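Local atomic coordinates of dihydropteroate synthase (Burkholderia cenocepacia, PDB entry 2Y5S), a protein that probably catalyses the condensation of 4-aminobenzoate with 6-hydroxymethyl-7,8-dihydropterin diphosphate to give 7,8-dihydropteroate, the precursor of the folates. Residues B[236-241]-B[252-257]; B[198-203]-B[207-212]. One frame throughout, in Å; residues are numbered along the deposited sequence.

Interaction 1: B[236-241]-B[252-257]. With 78H (7,8-dihydropteroate), chain P.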
loop_
_atom_site.group_PDB
_atom_site.type_symbol
_atom_site.label_atom_id
_atom_site.label_comp_id
_atom_site.label_asym_id
_atom_site.label_seq_id
_atom_site.Cartn_x
_atom_site.Cartn_y
_atom_site.Cartn_z
ATOM N N SER B 236 8.299 -8.199 -12.661
ATOM C CA SER B 236 9.637 -8.530 -12.196
ATOM C C SER B 236 10.234 -7.504 -11.268
ATOM O O SER B 236 10.966 -7.879 -10.353
ATOM C CB SER B 236 10.574 -8.719 -13.382
ATOM O OG SER B 236 10.220 -9.914 -14.029
ATOM N N MET B 237 9.930 -6.220 -11.482
ATOM C CA MET B 237 10.400 -5.175 -10.554
ATOM C C MET B 237 9.958 -5.441 -9.114
ATOM O O MET B 237 10.609 -5.005 -8.165
ATOM C CB MET B 237 9.945 -3.776 -10.987
ATOM C CG MET B 237 8.431 -3.573 -11.001
ATOM S SD MET B 237 7.943 -1.936 -11.601
ATOM C CE MET B 237 8.395 -0.909 -10.202
ATOM N N LEU B 238 8.832 -6.132 -8.950
ATOM C CA LEU B 238 8.324 -6.480 -7.618
ATOM C C LEU B 238 9.006 -7.749 -7.074
ATOM O O LEU B 238 9.452 -7.786 -5.923
ATOM C CB LEU B 238 6.804 -6.659 -7.682
ATOM C CG LEU B 238 5.976 -5.505 -8.277
ATOM C CD1 LEU B 238 4.472 -5.789 -8.139
ATOM C CD2 LEU B 238 6.325 -4.170 -7.659
ATOM N N GLY B 239 9.089 -8.795 -7.902
ATOM C CA GLY B 239 9.788 -10.025 -7.521
ATOM C C GLY B 239 11.222 -9.782 -7.083
ATOM O O GLY B 239 11.722 -10.415 -6.115
ATOM N N ALA B 240 11.875 -8.852 -7.773
ATOM C CA ALA B 240 13.268 -8.515 -7.520
ATOM C C ALA B 240 13.512 -7.961 -6.119
ATOM O O ALA B 240 14.603 -8.141 -5.577
ATOM C CB ALA B 240 13.784 -7.539 -8.577
ATOM N N VAL B 241 12.518 -7.291 -5.534
ATOM C CA VAL B 241 12.674 -6.697 -4.207
ATOM C C VAL B 241 12.079 -7.531 -3.071
ATOM O O VAL B 241 12.251 -7.203 -1.896
ATOM C CB VAL B 241 12.129 -5.269 -4.148
ATOM C CG1 VAL B 241 12.805 -4.413 -5.213
ATOM C CG2 VAL B 241 10.599 -5.238 -4.307
ATOM N N ALA B 252 0.666 -8.591 -2.572
ATOM C CA ALA B 252 0.896 -7.474 -1.643
ATOM C C ALA B 252 1.860 -6.457 -2.209
ATOM O O ALA B 252 1.645 -5.251 -2.083
ATOM C CB ALA B 252 1.377 -7.964 -0.264
ATOM N N ALA B 253 2.927 -6.929 -2.854
ATOM C CA ALA B 253 3.850 -6.018 -3.519
ATOM C C ALA B 253 3.166 -5.210 -4.627
ATOM O O ALA B 253 3.472 -4.040 -4.811
ATOM C CB ALA B 253 5.074 -6.776 -4.063
ATOM N N SER B 254 2.246 -5.836 -5.351
ATOM C CA SER B 254 1.494 -5.177 -6.444
ATOM C C SER B 254 0.556 -4.108 -5.895
ATOM O O SER B 254 0.495 -2.988 -6.402
ATOM C CB SER B 254 0.694 -6.205 -7.256
ATOM O OG SER B 254 1.522 -7.185 -7.855
ATOM N N VAL B 255 -0.140 -4.431 -4.813
ATOM C CA VAL B 255 -0.931 -3.424 -4.107
ATOM C C VAL B 255 -0.052 -2.239 -3.672
ATOM O O VAL B 255 -0.434 -1.077 -3.874
ATOM C CB VAL B 255 -1.660 -4.066 -2.901
ATOM C CG1 VAL B 255 -2.338 -3.015 -2.037
ATOM C CG2 VAL B 255 -2.680 -5.081 -3.407
ATOM N N ALA B 256 1.116 -2.518 -3.088
ATOM C CA ALA B 256 2.036 -1.451 -2.652
ATOM C C ALA B 256 2.427 -0.548 -3.822
ATOM O O ALA B 256 2.415 0.691 -3.708
ATOM C CB ALA B 256 3.295 -2.050 -1.964
ATOM N N ALA B 257 2.726 -1.159 -4.962
ATOM C CA ALA B 257 3.127 -0.404 -6.148
ATOM C C ALA B 257 1.978 0.470 -6.698
ATOM O O ALA B 257 2.167 1.660 -7.031
ATOM C CB ALA B 257 3.659 -1.350 -7.216
HETATM O O4 78H P . 2.431 -1.784 -18.082
HETATM C C4 78H P . 1.636 -1.880 -19.019
HETATM C C5 78H P . 1.400 -3.106 -19.674
HETATM N N3 78H P . 0.958 -0.736 -19.469
HETATM C C9 78H P . 0.486 -3.111 -20.754
HETATM N N5 78H P . 1.989 -4.253 -19.252
HETATM C C2 78H P . 0.067 -0.811 -20.583
HETATM N N8 78H P . 0.206 -4.288 -21.436
HETATM N N1 78H P . -0.147 -1.997 -21.173
HETATM C C6 78H P . 1.789 -5.415 -19.906
HETATM N N2 78H P . -0.551 0.290 -21.041
HETATM C C7 78H P . 0.988 -5.509 -21.208
HETATM C C10 78H P . 2.387 -6.692 -19.389
HETATM N N11 78H P . 3.771 -6.832 -19.854
HETATM C C15 78H P . 4.716 -7.127 -18.971
HETATM C C16 78H P . 5.892 -6.386 -18.912
HETATM C C17 78H P . 4.490 -8.181 -18.084
HETATM C C18 78H P . 6.858 -6.710 -17.976
HETATM C C19 78H P . 5.459 -8.505 -17.144
HETATM C C20 78H P . 6.643 -7.772 -17.095
HETATM C C21 78H P . 7.700 -8.107 -16.038
HETATM O O22 78H P . 8.574 -7.256 -15.857
HETATM O O23 78H P . 7.562 -9.128 -15.329
#

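Interaction 2: B[198-203]-B[207-212]. With 78H (7,8-dihydropteroate), chain P.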
loop_
_atom_site.group_PDB
_atom_site.type_symbol
_atom_site.label_atom_id
_atom_site.label_comp_id
_atom_site.label_asym_id
_atom_site.label_seq_id
_atom_site.Cartn_x
_atom_site.Cartn_y
_atom_site.Cartn_z
ATOM N N PHE B 198 9.467 -2.589 -19.477
ATOM C CA PHE B 198 9.688 -2.654 -20.943
ATOM C C PHE B 198 10.978 -1.937 -21.371
ATOM O O PHE B 198 10.968 -0.742 -21.728
ATOM C CB PHE B 198 8.511 -2.049 -21.690
ATOM C CG PHE B 198 7.260 -2.881 -21.667
ATOM C CD1 PHE B 198 7.018 -3.823 -22.668
ATOM C CD2 PHE B 198 6.298 -2.704 -20.665
ATOM C CE1 PHE B 198 5.842 -4.581 -22.673
ATOM C CE2 PHE B 198 5.128 -3.455 -20.654
ATOM C CZ PHE B 198 4.897 -4.394 -21.662
ATOM N N GLY B 199 12.091 -2.673 -21.347
ATOM C CA GLY B 199 13.398 -2.116 -21.690
ATOM C C GLY B 199 13.979 -1.249 -20.580
ATOM O O GLY B 199 14.603 -0.223 -20.846
ATOM N N LYS B 200 13.751 -1.650 -19.332
ATOM C CA LYS B 200 14.224 -0.904 -18.161
ATOM C C LYS B 200 15.051 -1.818 -17.277
ATOM O O LYS B 200 14.728 -2.991 -17.144
ATOM C CB LYS B 200 13.041 -0.374 -17.355
ATOM C CG LYS B 200 12.432 0.924 -17.894
ATOM C CD LYS B 200 11.192 0.709 -18.637
ATOM C CE LYS B 200 10.777 1.947 -19.417
ATOM N NZ LYS B 200 9.775 1.589 -20.458
ATOM N N ALA B 201 16.119 -1.293 -16.684
ATOM C CA ALA B 201 16.818 -2.020 -15.619
ATOM C C ALA B 201 15.785 -2.376 -14.531
ATOM O O ALA B 201 15.061 -1.495 -14.047
ATOM C CB ALA B 201 17.983 -1.193 -15.053
ATOM N N VAL B 202 15.714 -3.668 -14.188
ATOM C CA VAL B 202 14.602 -4.248 -13.411
ATOM C C VAL B 202 14.286 -3.482 -12.128
ATOM O O VAL B 202 13.133 -3.313 -11.773
ATOM C CB VAL B 202 14.840 -5.758 -13.085
ATOM C CG1 VAL B 202 16.159 -5.985 -12.251
ATOM C CG2 VAL B 202 13.624 -6.363 -12.391
ATOM N N VAL B 203 15.319 -3.023 -11.438
ATOM C CA VAL B 203 15.132 -2.245 -10.246
ATOM C C VAL B 203 15.429 -0.753 -10.485
ATOM O O VAL B 203 14.546 0.080 -10.289
ATOM C CB VAL B 203 15.920 -2.845 -9.066
ATOM C CG1 VAL B 203 15.918 -1.897 -7.889
ATOM C CG2 VAL B 203 15.283 -4.196 -8.645
ATOM N N TYR B 207 12.137 1.721 -10.676
ATOM C CA TYR B 207 11.861 2.472 -9.439
ATOM C C TYR B 207 12.173 3.962 -9.550
ATOM O O TYR B 207 11.540 4.750 -8.871
ATOM C CB TYR B 207 12.507 1.834 -8.215
ATOM C CG TYR B 207 11.762 0.581 -7.805
ATOM C CD1 TYR B 207 10.579 0.660 -7.076
ATOM C CD2 TYR B 207 12.202 -0.669 -8.182
ATOM C CE1 TYR B 207 9.890 -0.481 -6.715
ATOM C CE2 TYR B 207 11.505 -1.823 -7.816
ATOM C CZ TYR B 207 10.366 -1.718 -7.079
ATOM O OH TYR B 207 9.661 -2.848 -6.732
ATOM N N ALA B 208 13.092 4.343 -10.441
ATOM C CA ALA B 208 13.292 5.774 -10.749
ATOM C C ALA B 208 11.991 6.338 -11.330
ATOM O O ALA B 208 11.516 7.406 -10.944
ATOM C CB ALA B 208 14.443 5.962 -11.740
ATOM N N LEU B 209 11.412 5.597 -12.265
ATOM C CA LEU B 209 10.183 6.023 -12.909
ATOM C C LEU B 209 9.027 6.057 -11.935
ATOM O O LEU B 209 8.181 6.928 -12.052
ATOM C CB LEU B 209 9.845 5.115 -14.096
ATOM C CG LEU B 209 10.828 5.209 -15.263
ATOM C CD1 LEU B 209 10.627 4.016 -16.202
ATOM C CD2 LEU B 209 10.675 6.516 -16.018
ATOM N N LEU B 210 8.962 5.110 -10.997
ATOM C CA LEU B 210 7.874 5.106 -10.017
ATOM C C LEU B 210 8.022 6.251 -9.012
ATOM O O LEU B 210 7.034 6.940 -8.738
ATOM C CB LEU B 210 7.777 3.771 -9.299
ATOM C CG LEU B 210 6.689 3.607 -8.217
ATOM C CD1 LEU B 210 5.329 4.173 -8.666
ATOM C CD2 LEU B 210 6.564 2.142 -7.849
ATOM N N ALA B 211 9.236 6.459 -8.482
ATOM C CA ALA B 211 9.510 7.575 -7.540
ATOM C C ALA B 211 9.238 8.958 -8.148
ATOM O O ALA B 211 8.778 9.868 -7.450
ATOM C CB ALA B 211 10.964 7.519 -7.039
ATOM N N ALA B 212 9.538 9.098 -9.439
ATOM C CA ALA B 212 9.351 10.344 -10.171
ATOM C C ALA B 212 8.177 10.319 -11.140
ATOM O O ALA B 212 8.169 11.067 -12.111
ATOM C CB ALA B 212 10.636 10.679 -10.925
HETATM O O4 78H P . 2.431 -1.784 -18.082
HETATM C C4 78H P . 1.636 -1.880 -19.019
HETATM C C5 78H P . 1.400 -3.106 -19.674
HETATM N N3 78H P . 0.958 -0.736 -19.469
HETATM C C9 78H P . 0.486 -3.111 -20.754
HETATM N N5 78H P . 1.989 -4.253 -19.252
HETATM C C2 78H P . 0.067 -0.811 -20.583
HETATM N N8 78H P . 0.206 -4.288 -21.436
HETATM N N1 78H P . -0.147 -1.997 -21.173
HETATM C C6 78H P . 1.789 -5.415 -19.906
HETATM N N2 78H P . -0.551 0.290 -21.041
HETATM C C7 78H P . 0.988 -5.509 -21.208
HETATM C C10 78H P . 2.387 -6.692 -19.389
HETATM N N11 78H P . 3.771 -6.832 -19.854
HETATM C C15 78H P . 4.716 -7.127 -18.971
HETATM C C16 78H P . 5.892 -6.386 -18.912
HETATM C C17 78H P . 4.490 -8.181 -18.084
HETATM C C18 78H P . 6.858 -6.710 -17.976
HETATM C C19 78H P . 5.459 -8.505 -17.144
HETATM C C20 78H P . 6.643 -7.772 -17.095
HETATM C C21 78H P . 7.700 -8.107 -16.038
HETATM O O22 78H P . 8.574 -7.256 -15.857
HETATM O O23 78H P . 7.562 -9.128 -15.329
#

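Interaction 1: B[236-241]-B[252-257]
Leu238 reaches from the short helix 236-239 onto Ala253, Ser254 and Ala257 of helix 251-263, and this one side chain carries the packing between the two segments. The three partners occupy successive turns and adjoining positions of the helix, a small-residue surface on which the leucine branches spread. CB of Leu238 faces CB of Ala253 at 4.0 Å, the pair whose CA atoms are also nearest across the segments. CG, anti to the carbonyl carbon (chi1 -54°), lies toward helix 251-263, and from it CD2 settles on CB of Ala257 at 3.9 Å while CD1 lies beside Ser254, 3.3 Å from its OG. The packing is tight here, since Leu238 CD1 stands only 3.5 Å from Ser254 CA.

No hydrogen bond joins the segments. The hydroxyl of Ser254, although it touches a methyl, is engaged by the backbone on two counts, with the carbonyl oxygen of Arg250 one turn earlier and with the amide of Arg234, which ties the helix to the loop before Ser236.

Ser236 turns its polar backbone to the bound product. Its N donates to carboxylate oxygen O23 of 7,8-dihydropteroate at 2.9 Å, with a weak second bond to O22 at 3.3 Å, so the amide at the start of the helix grips the aminobenzoate end.

Around the contact, helix 204-211 brings Tyr207 against Leu238, the loop residue Met232 touches Ala257, and helix 274-291 packs on Val255. Val283 of the second subunit lies on Ala253, placing this helix pair between the ligand pocket and the dimer interface of the TIM-barrel domain.

Interaction 2: B[198-203]-B[207-212]
Val203 and Tyr207 join the end of the loop 198-203 to helix 204-211 through a backbone hydrogen bond. Tyr207 N donates to Val203 O at 2.9 Å, with an N-H...O angle of 163°, an i to i+4 bond at the first turn of the helix. The same oxygen lies at the tyrosine ring edge, near the ring plane and 3.2 Å from CD2 of Tyr207.

Apolar packing follows in two places. CG1 of Val203, anti to its backbone N (chi1 170°), meets CD2 of Tyr207 at 3.9 Å. Lys200 lays its aliphatic chain across Leu209 at about a right angle; its CE approaches Leu209 CD1 to 3.8 Å.

The lysine chain bends at chi2 (102°) and carries its amine back to its own loop, where NZ donates to Phe198 O at 2.9 Å from above the carbonyl plane. Gly195 O, Pro194 O and His147 ND1 are further partners, so the amine, with at most three N-H groups, must share its hydrogens among the four.

Phe198 presents one ring face to the aminobenzoate carbon C16 of 7,8-dihydropteroate, and its CZ comes within 3.2 Å of the bridging N11.

Lys200 thus divides its work: methylenes rest on a leucine, while the buried amine gathers the loop's carbonyls. This ties the backbone of the pocket residue Phe198 to Pro194 and Gly195 before it, and the carbonyls around NZ would be expected to stabilise a positive charge there.

In the fold
Both contacts are buried and lie on the same side of the chain's centre, their own centres about 12 Å apart, and each has one segment at 7,8-dihydropteroate: interaction 1 at its carboxylate, interaction 2 at its aminobenzoate ring and bridging nitrogen. Interaction 1 is helix against helix, with no hydrogen bond across its segments, resting on one leucine packed on small residues; interaction 2 fastens a loop to the helix that follows, mixing backbone hydrogen bonding with packing and a buried amine. Tyr207 connects them, its OH probably hydrogen-bonded to Met237 O at 2.8 Å. Nearer the surface, partly exposed Val203 meets exposed Ala240. Both contacts also border the second subunit, whose Ala286 packs on Val241 and Tyr207.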